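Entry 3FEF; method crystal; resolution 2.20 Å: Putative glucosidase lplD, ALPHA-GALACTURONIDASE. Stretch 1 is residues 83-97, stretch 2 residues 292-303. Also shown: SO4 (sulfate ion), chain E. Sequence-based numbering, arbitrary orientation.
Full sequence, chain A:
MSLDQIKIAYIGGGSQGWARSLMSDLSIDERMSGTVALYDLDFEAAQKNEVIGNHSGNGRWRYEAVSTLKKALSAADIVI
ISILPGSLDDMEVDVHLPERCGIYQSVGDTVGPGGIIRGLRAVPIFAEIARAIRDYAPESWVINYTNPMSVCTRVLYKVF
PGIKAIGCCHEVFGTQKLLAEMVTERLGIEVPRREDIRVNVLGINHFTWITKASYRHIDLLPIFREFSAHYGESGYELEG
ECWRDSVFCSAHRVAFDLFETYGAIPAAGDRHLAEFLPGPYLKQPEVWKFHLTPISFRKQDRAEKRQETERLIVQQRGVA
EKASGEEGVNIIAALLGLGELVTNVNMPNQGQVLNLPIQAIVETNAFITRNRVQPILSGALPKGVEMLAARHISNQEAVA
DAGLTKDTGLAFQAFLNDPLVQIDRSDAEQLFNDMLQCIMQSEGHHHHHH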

ATOM      1  N   ILE A  83      17.193 -29.435  -8.680  1.00 34.67           N
ATOM      2  CA  ILE A  83      16.707 -30.476  -9.578  1.00 34.33           C
ATOM      3  C   ILE A  83      16.509 -29.938 -10.977  1.00 35.58           C
ATOM      4  O   ILE A  83      16.516 -28.724 -11.207  1.00 33.08           O
ATOM      5  CB  ILE A  83      15.352 -31.028  -9.138  1.00 35.67           C
ATOM      6  CG1 ILE A  83      14.318 -29.905  -9.107  1.00 35.71           C
ATOM      7  CG2 ILE A  83      15.453 -31.749  -7.782  1.00 34.09           C
ATOM      8  CD1 ILE A  83      12.964 -30.380  -8.722  1.00 36.74           C
ATOM      9  N   LEU A  84      16.325 -30.861 -11.910  1.00 38.57           N
ATOM     10  CA  LEU A  84      15.965 -30.524 -13.275  1.00 40.54           C
ATOM     11  C   LEU A  84      14.489 -30.860 -13.432  1.00 41.38           C
ATOM     12  O   LEU A  84      14.087 -32.005 -13.224  1.00 38.42           O
ATOM     13  CB  LEU A  84      16.796 -31.343 -14.263  1.00 42.24           C
ATOM     14  CG  LEU A  84      16.364 -31.205 -15.725  1.00 44.90           C
ATOM     15  CD1 LEU A  84      16.692 -29.808 -16.277  1.00 44.04           C
ATOM     16  CD2 LEU A  84      16.996 -32.305 -16.581  1.00 45.17           C
ATOM     17  N   PRO A  85      13.667 -29.846 -13.745  1.00 41.36           N
ATOM     18  CA  PRO A  85      12.237 -30.025 -14.016  1.00 39.50           C
ATOM     19  C   PRO A  85      12.011 -30.639 -15.392  1.00 38.95           C
ATOM     20  O   PRO A  85      11.919 -29.918 -16.383  1.00 39.60           O
ATOM     21  CB  PRO A  85      11.684 -28.598 -13.999  1.00 39.40           C
ATOM     22  CG  PRO A  85      12.797 -27.725 -13.444  1.00 40.19           C
ATOM     23  CD  PRO A  85      14.070 -28.431 -13.733  1.00 39.31           C
ATOM     24  N   GLY A  86      11.927 -31.959 -15.452  1.00 41.00           N
ATOM     25  CA  GLY A  86      11.788 -32.662 -16.729  1.00 42.69           C
ATOM     26  C   GLY A  86      13.120 -33.187 -17.217  1.00 42.61           C
ATOM     27  O   GLY A  86      14.146 -32.968 -16.577  1.00 44.87           O
ATOM     28  N   SER A  87      13.109 -33.880 -18.347  1.00 39.81           N
ATOM     29  CA  SER A  87      14.317 -34.477 -18.894  1.00 41.61           C
ATOM     30  C   SER A  87      14.972 -33.515 -19.869  1.00 41.36           C
ATOM     31  O   SER A  87      14.386 -32.495 -20.239  1.00 39.40           O
ATOM     32  CB  SER A  87      13.954 -35.751 -19.652  1.00 41.95           C
ATOM     33  OG  SER A  87      12.956 -35.460 -20.629  1.00 47.05           O
ATOM     34  N   LEU A  88      16.169 -33.862 -20.321  1.00 40.40           N
ATOM     35  CA  LEU A  88      16.829 -33.071 -21.351  1.00 39.99           C
ATOM     36  C   LEU A  88      16.072 -33.168 -22.677  1.00 40.27           C
ATOM     37  O   LEU A  88      16.157 -32.272 -23.518  1.00 39.63           O
ATOM     38  CB  LEU A  88      18.296 -33.480 -21.507  1.00 39.93           C
ATOM     39  CG  LEU A  88      19.222 -33.105 -20.343  1.00 40.08           C
ATOM     40  CD1 LEU A  88      20.615 -33.619 -20.591  1.00 40.89           C
ATOM     41  CD2 LEU A  88      19.248 -31.589 -20.078  1.00 40.64           C
ATOM     42  N   ASP A  89      15.310 -34.243 -22.861  1.00 40.55           N
ATOM     43  CA  ASP A  89      14.417 -34.326 -24.025  1.00 41.42           C
ATOM     44  C   ASP A  89      13.311 -33.261 -23.958  1.00 38.21           C
ATOM     45  O   ASP A  89      13.002 -32.623 -24.955  1.00 40.52           O
ATOM     46  CB  ASP A  89      13.820 -35.731 -24.183  1.00 44.86           C
ATOM     47  CG  ASP A  89      14.888 -36.805 -24.366  1.00 49.61           C
ATOM     48  OD1 ASP A  89      15.910 -36.546 -25.046  1.00 52.18           O
ATOM     49  OD2 ASP A  89      14.717 -37.913 -23.819  1.00 52.12           O
ATOM     50  N   ASP A  90      12.729 -33.054 -22.782  1.00 36.33           N
ATOM     51  CA  ASP A  90      11.748 -31.983 -22.620  1.00 34.64           C
ATOM     52  C   ASP A  90      12.381 -30.636 -22.964  1.00 34.97           C
ATOM     53  O   ASP A  90      11.766 -29.788 -23.610  1.00 32.56           O
ATOM     54  CB  ASP A  90      11.211 -31.954 -21.194  1.00 35.74           C
ATOM     55  CG  ASP A  90      10.392 -33.178 -20.863  1.00 40.81           C
ATOM     56  OD1 ASP A  90       9.852 -33.800 -21.803  1.00 41.67           O
ATOM     57  OD2 ASP A  90      10.285 -33.524 -19.664  1.00 43.56           O
HETATM   58  N   MSE A  91      13.633 -30.468 -22.560  1.00 33.30           N
HETATM   59  CA  MSE A  91      14.324 -29.203 -22.744  1.00 37.97           C
HETATM   60  C   MSE A  91      14.606 -28.889 -24.212  1.00 36.39           C
HETATM   61  O   MSE A  91      14.536 -27.727 -24.633  1.00 36.55           O
HETATM   62  CB  MSE A  91      15.611 -29.179 -21.921  1.00 40.02           C
HETATM   63  CG  MSE A  91      16.076 -27.787 -21.610  1.00 45.20           C
HETATM   64 SE   MSE A  91      17.458 -27.720 -20.230  1.00 52.31          SE
HETATM   65  CE  MSE A  91      17.902 -25.814 -20.429  1.00 46.83           C
ATOM     66  N   GLU A  92      14.921 -29.924 -24.985  1.00 34.76           N
ATOM     67  CA  GLU A  92      15.125 -29.784 -26.414  1.00 35.26           C
ATOM     68  C   GLU A  92      13.904 -29.106 -27.052  1.00 32.82           C
ATOM     69  O   GLU A  92      14.028 -28.266 -27.949  1.00 33.09           O
ATOM     70  CB  GLU A  92      15.377 -31.159 -27.035  1.00 41.15           C
ATOM     71  CG  GLU A  92      15.902 -31.134 -28.471  1.00 48.75           C
ATOM     72  CD  GLU A  92      16.345 -32.519 -28.950  1.00 54.79           C
ATOM     73  OE1 GLU A  92      17.155 -33.163 -28.242  1.00 57.88           O
ATOM     74  OE2 GLU A  92      15.885 -32.966 -30.028  1.00 56.48           O
ATOM     75  N   VAL A  93      12.722 -29.478 -26.578  1.00 33.98           N
ATOM     76  CA  VAL A  93      11.487 -28.800 -26.953  1.00 34.99           C
ATOM     77  C   VAL A  93      11.443 -27.362 -26.389  1.00 33.84           C
ATOM     78  O   VAL A  93      11.318 -26.416 -27.148  1.00 35.29           O
ATOM     79  CB  VAL A  93      10.255 -29.598 -26.504  1.00 36.17           C
ATOM     80  CG1 VAL A  93       8.962 -28.857 -26.886  1.00 36.78           C
ATOM     81  CG2 VAL A  93      10.286 -30.998 -27.122  1.00 34.48           C
ATOM     82  N   ASP A  94      11.573 -27.196 -25.076  1.00 32.18           N
ATOM     83  CA  ASP A  94      11.625 -25.839 -24.499  1.00 33.43           C
ATOM     84  C   ASP A  94      12.505 -24.925 -25.361  1.00 30.85           C
ATOM     85  O   ASP A  94      12.091 -23.862 -25.800  1.00 29.33           O
ATOM     86  CB  ASP A  94      12.232 -25.846 -23.085  1.00 34.08           C
ATOM     87  CG  ASP A  94      11.441 -26.675 -22.094  1.00 35.85           C
ATOM     88  OD1 ASP A  94      10.287 -27.025 -22.393  1.00 37.40           O
ATOM     89  OD2 ASP A  94      11.976 -26.966 -21.001  1.00 36.50           O
ATOM     90  N   VAL A  95      13.734 -25.352 -25.586  1.00 31.37           N
ATOM     91  CA  VAL A  95      14.747 -24.482 -26.165  1.00 30.11           C
ATOM     92  C   VAL A  95      14.733 -24.395 -27.693  1.00 30.68           C
ATOM     93  O   VAL A  95      15.008 -23.341 -28.238  1.00 33.20           O
ATOM     94  CB  VAL A  95      16.156 -24.873 -25.653  1.00 29.90           C
ATOM     95  CG1 VAL A  95      17.212 -23.926 -26.190  1.00 27.33           C
ATOM     96  CG2 VAL A  95      16.164 -24.881 -24.116  1.00 31.27           C
ATOM     97  N   HIS A  96      14.410 -25.476 -28.396  1.00 30.64           N
ATOM     98  CA  HIS A  96      14.593 -25.470 -29.861  1.00 30.64           C
ATOM     99  C   HIS A  96      13.339 -25.393 -30.740  1.00 28.16           C
ATOM    100  O   HIS A  96      13.381 -24.825 -31.844  1.00 28.71           O
ATOM    101  CB  HIS A  96      15.504 -26.631 -30.308  1.00 30.92           C
ATOM    102  CG  HIS A  96      16.910 -26.499 -29.819  1.00 31.50           C
ATOM    103  ND1 HIS A  96      17.786 -25.564 -30.329  1.00 31.12           N
ATOM    104  CD2 HIS A  96      17.581 -27.151 -28.838  1.00 30.78           C
ATOM    105  CE1 HIS A  96      18.943 -25.661 -29.699  1.00 33.08           C
ATOM    106  NE2 HIS A  96      18.845 -26.617 -28.790  1.00 34.26           N
ATOM    107  N   LEU A  97      12.222 -25.916 -30.257  1.00 27.27           N
ATOM    108  CA  LEU A  97      11.004 -25.882 -31.071  1.00 30.60           C
ATOM    109  C   LEU A  97      10.611 -24.465 -31.528  1.00 28.47           C
ATOM    110  O   LEU A  97      10.218 -24.260 -32.653  1.00 31.90           O
ATOM    111  CB  LEU A  97       9.841 -26.568 -30.350  1.00 30.55           C
ATOM    112  CG  LEU A  97       8.635 -26.841 -31.254  1.00 34.94           C
ATOM    113  CD1 LEU A  97       9.045 -27.654 -32.506  1.00 33.43           C
ATOM    114  CD2 LEU A  97       7.527 -27.559 -30.486  1.00 32.55           C
TER
HETATM  115  S   SO4 E   2      23.431 -23.168 -17.149  1.00 60.65           S
HETATM  116  O1  SO4 E   2      24.696 -23.843 -16.877  1.00 62.76           O
HETATM  117  O2  SO4 E   2      23.338 -22.792 -18.555  1.00 60.91           O
HETATM  118  O3  SO4 E   2      23.359 -21.975 -16.317  1.00 62.65           O
HETATM  119  O4  SO4 E   2      22.327 -24.052 -16.806  1.00 62.34           O
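Stretch 2, residues 292-303: LTPISFRKQDRA

Stretch 2 enters as an extended segment, L292 to P294, with phi/psi near -88/160, -112/103 and -76/156, then turns into a helix from I295 that runs past A303. This helix packs against helix 88-96 of stretch 1 in a nearly antiparallel sense: the N-to-C directions differ by 155° and the axes approach to 10.0 Å. The register agrees, since CA of L88 lies 7.1 Å from CA of K299 and CA of E92 lies 5.5 Å from CA of I295, so advancing along one helix means retreating along the other.

Before the first helix, L84 makes only a peripheral contact, CD2 to R302 NH2 at 4.4 Å, near the plane of the guanidinium. S87 caps the helix: its OG accepts from D90 N at 3.2 Å, while S87 N donates to D90 OD2 at 3.1 Å. L88 (chi1 m, chi2 t) points toward stretch 2; its CD1 lies over one face of the R302 guanidinium, 3.0 Å from CZ, a tight approach, and 3.7 Å from K299 CG.

D89 comes next: K299 NZ donates to D89 OD1 at 3.0 Å in a salt bridge, although the CA-to-CB bond of D89 points away. M91, a selenomethionine, sets CG 3.6 Å from I295 CD1 and CE 3.3 Å from R298 NE, over a face of the guanidinium; at that group's edge, R298 NH1 donates to sulfate O2 at 2.8 Å. E92 OE1 accepts from the same K299 NZ, also at 3.0 Å, in a second salt bridge.

The side chain of I295 is a knob among M91, E92, V95 and H96, with CG1 3.5 Å from E92 CA and CD1 3.5 Å from V95 CG2. Finally, H96 NE2 accepts from I295 N at 3.0 Å with an angle of 167°, engaging a first-turn amide that has no i-4 carbonyl within its own helix.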

ATOM      1  N   LEU A 292      24.691 -19.065 -27.670  1.00 30.37           N
ATOM      2  CA  LEU A 292      23.496 -19.740 -27.228  1.00 29.07           C
ATOM      3  C   LEU A 292      23.985 -21.042 -26.619  1.00 29.75           C
ATOM      4  O   LEU A 292      25.098 -21.461 -26.886  1.00 33.49           O
ATOM      5  CB  LEU A 292      22.584 -20.023 -28.412  1.00 29.23           C
ATOM      6  CG  LEU A 292      22.314 -18.889 -29.397  1.00 27.79           C
ATOM      7  CD1 LEU A 292      21.415 -19.409 -30.499  1.00 27.00           C
ATOM      8  CD2 LEU A 292      21.675 -17.667 -28.710  1.00 28.69           C
ATOM      9  N   THR A 293      23.180 -21.668 -25.780  1.00 29.89           N
ATOM     10  CA  THR A 293      23.497 -22.994 -25.270  1.00 30.53           C
ATOM     11  C   THR A 293      22.506 -23.996 -25.845  1.00 31.55           C
ATOM     12  O   THR A 293      21.367 -24.073 -25.382  1.00 32.71           O
ATOM     13  CB  THR A 293      23.390 -23.048 -23.742  1.00 30.66           C
ATOM     14  OG1 THR A 293      24.318 -22.127 -23.166  1.00 31.84           O
ATOM     15  CG2 THR A 293      23.681 -24.463 -23.220  1.00 28.90           C
ATOM     16  N   PRO A 294      22.938 -24.776 -26.847  1.00 30.43           N
ATOM     17  CA  PRO A 294      22.052 -25.740 -27.497  1.00 29.18           C
ATOM     18  C   PRO A 294      21.864 -26.933 -26.585  1.00 29.22           C
ATOM     19  O   PRO A 294      22.731 -27.204 -25.751  1.00 27.88           O
ATOM     20  CB  PRO A 294      22.841 -26.158 -28.751  1.00 31.58           C
ATOM     21  CG  PRO A 294      24.271 -25.583 -28.588  1.00 31.07           C
ATOM     22  CD  PRO A 294      24.357 -24.982 -27.207  1.00 30.71           C
ATOM     23  N   ILE A 295      20.765 -27.665 -26.729  1.00 30.52           N
ATOM     24  CA  ILE A 295      20.535 -28.777 -25.804  1.00 32.09           C
ATOM     25  C   ILE A 295      21.560 -29.898 -25.950  1.00 33.02           C
ATOM     26  O   ILE A 295      21.772 -30.669 -25.023  1.00 35.61           O
ATOM     27  CB  ILE A 295      19.130 -29.352 -25.913  1.00 33.74           C
ATOM     28  CG1 ILE A 295      18.109 -28.274 -25.537  1.00 37.45           C
ATOM     29  CG2 ILE A 295      18.980 -30.566 -24.990  1.00 33.19           C
ATOM     30  CD1 ILE A 295      18.475 -27.499 -24.270  1.00 39.12           C
ATOM     31  N   SER A 296      22.191 -29.986 -27.114  1.00 32.84           N
ATOM     32  CA  SER A 296      23.211 -30.997 -27.350  1.00 35.22           C
ATOM     33  C   SER A 296      24.416 -30.747 -26.442  1.00 34.80           C
ATOM     34  O   SER A 296      25.041 -31.686 -25.951  1.00 33.14           O
ATOM     35  CB  SER A 296      23.647 -30.958 -28.809  1.00 32.58           C
ATOM     36  OG  SER A 296      24.173 -29.680 -29.106  1.00 38.91           O
ATOM     37  N   PHE A 297      24.735 -29.476 -26.213  1.00 35.08           N
ATOM     38  CA  PHE A 297      25.818 -29.160 -25.316  1.00 34.37           C
ATOM     39  C   PHE A 297      25.522 -29.755 -23.947  1.00 36.06           C
ATOM     40  O   PHE A 297      26.413 -30.299 -23.292  1.00 36.33           O
ATOM     41  CB  PHE A 297      26.041 -27.655 -25.186  1.00 35.20           C
ATOM     42  CG  PHE A 297      27.042 -27.303 -24.122  1.00 35.49           C
ATOM     43  CD1 PHE A 297      28.389 -27.211 -24.423  1.00 36.03           C
ATOM     44  CD2 PHE A 297      26.640 -27.116 -22.814  1.00 36.17           C
ATOM     45  CE1 PHE A 297      29.320 -26.913 -23.441  1.00 34.10           C
ATOM     46  CE2 PHE A 297      27.566 -26.826 -21.829  1.00 37.58           C
ATOM     47  CZ  PHE A 297      28.907 -26.724 -22.147  1.00 35.17           C
ATOM     48  N   ARG A 298      24.266 -29.670 -23.518  1.00 34.41           N
ATOM     49  CA  ARG A 298      23.908 -30.138 -22.182  1.00 36.38           C
ATOM     50  C   ARG A 298      23.928 -31.643 -22.094  1.00 36.01           C
ATOM     51  O   ARG A 298      24.212 -32.196 -21.037  1.00 35.69           O
ATOM     52  CB  ARG A 298      22.532 -29.600 -21.737  1.00 37.67           C
ATOM     53  CG  ARG A 298      22.500 -28.069 -21.615  1.00 39.38           C
ATOM     54  CD  ARG A 298      21.166 -27.532 -21.088  1.00 40.40           C
ATOM     55  NE  ARG A 298      21.147 -26.076 -21.164  1.00 38.36           N
ATOM     56  CZ  ARG A 298      21.574 -25.275 -20.198  1.00 38.04           C
ATOM     57  NH1 ARG A 298      21.541 -23.958 -20.356  1.00 40.25           N
ATOM     58  NH2 ARG A 298      22.026 -25.788 -19.071  1.00 36.90           N
ATOM     59  N   LYS A 299      23.584 -32.316 -23.188  1.00 37.34           N
ATOM     60  CA  LYS A 299      23.629 -33.775 -23.183  1.00 39.25           C
ATOM     61  C   LYS A 299      25.081 -34.224 -23.142  1.00 37.80           C
ATOM     62  O   LYS A 299      25.451 -35.086 -22.340  1.00 36.34           O
ATOM     63  CB  LYS A 299      22.874 -34.362 -24.373  1.00 41.33           C
ATOM     64  CG  LYS A 299      21.368 -34.233 -24.205  1.00 43.72           C
ATOM     65  CD  LYS A 299      20.590 -34.873 -25.337  1.00 45.01           C
ATOM     66  CE  LYS A 299      19.121 -34.972 -24.952  1.00 45.10           C
ATOM     67  NZ  LYS A 299      18.233 -34.998 -26.155  1.00 48.09           N
ATOM     68  N   GLN A 300      25.905 -33.584 -23.964  1.00 36.88           N
ATOM     69  CA  GLN A 300      27.337 -33.837 -23.964  1.00 40.74           C
ATOM     70  C   GLN A 300      27.944 -33.565 -22.584  1.00 41.51           C
ATOM     71  O   GLN A 300      28.618 -34.421 -22.011  1.00 38.47           O
ATOM     72  CB  GLN A 300      28.035 -32.972 -25.017  1.00 41.19           C
ATOM     73  CG  GLN A 300      29.537 -33.135 -25.029  1.00 48.22           C
ATOM     74  CD  GLN A 300      30.205 -32.375 -26.168  1.00 53.76           C
ATOM     75  OE1 GLN A 300      31.439 -32.297 -26.240  1.00 56.87           O
ATOM     76  NE2 GLN A 300      29.392 -31.808 -27.070  1.00 54.68           N
ATOM     77  N   ASP A 301      27.700 -32.372 -22.053  1.00 40.47           N
ATOM     78  CA  ASP A 301      28.241 -32.027 -20.747  1.00 41.56           C
ATOM     79  C   ASP A 301      27.864 -33.076 -19.714  1.00 39.34           C
ATOM     80  O   ASP A 301      28.683 -33.482 -18.893  1.00 38.40           O
ATOM     81  CB  ASP A 301      27.739 -30.662 -20.286  1.00 42.23           C
ATOM     82  CG  ASP A 301      28.517 -30.138 -19.105  1.00 45.36           C
ATOM     83  OD1 ASP A 301      29.762 -30.275 -19.110  1.00 48.13           O
ATOM     84  OD2 ASP A 301      27.893 -29.600 -18.169  1.00 48.28           O
ATOM     85  N   ARG A 302      26.615 -33.519 -19.761  1.00 38.67           N
ATOM     86  CA  ARG A 302      26.152 -34.482 -18.786  1.00 39.74           C
ATOM     87  C   ARG A 302      26.933 -35.785 -18.903  1.00 38.36           C
ATOM     88  O   ARG A 302      27.228 -36.435 -17.899  1.00 38.11           O
ATOM     89  CB  ARG A 302      24.664 -34.762 -18.955  1.00 40.46           C
ATOM     90  CG  ARG A 302      24.211 -35.934 -18.108  1.00 45.54           C
ATOM     91  CD  ARG A 302      22.967 -36.565 -18.675  1.00 49.93           C
ATOM     92  NE  ARG A 302      21.742 -35.935 -18.187  1.00 53.91           N
ATOM     93  CZ  ARG A 302      20.560 -36.052 -18.790  1.00 54.74           C
ATOM     94  NH1 ARG A 302      20.461 -36.752 -19.915  1.00 54.49           N
ATOM     95  NH2 ARG A 302      19.486 -35.459 -18.281  1.00 53.23           N
ATOM     96  N   ALA A 303      27.249 -36.167 -20.135  1.00 36.99           N
ATOM     97  CA  ALA A 303      27.932 -37.436 -20.388  1.00 39.27           C
ATOM     98  C   ALA A 303      29.384 -37.381 -19.910  1.00 39.02           C
ATOM     99  O   ALA A 303      29.862 -38.312 -19.285  1.00 39.30           O
ATOM    100  CB  ALA A 303      27.854 -37.820 -21.876  1.00 38.16           C
TER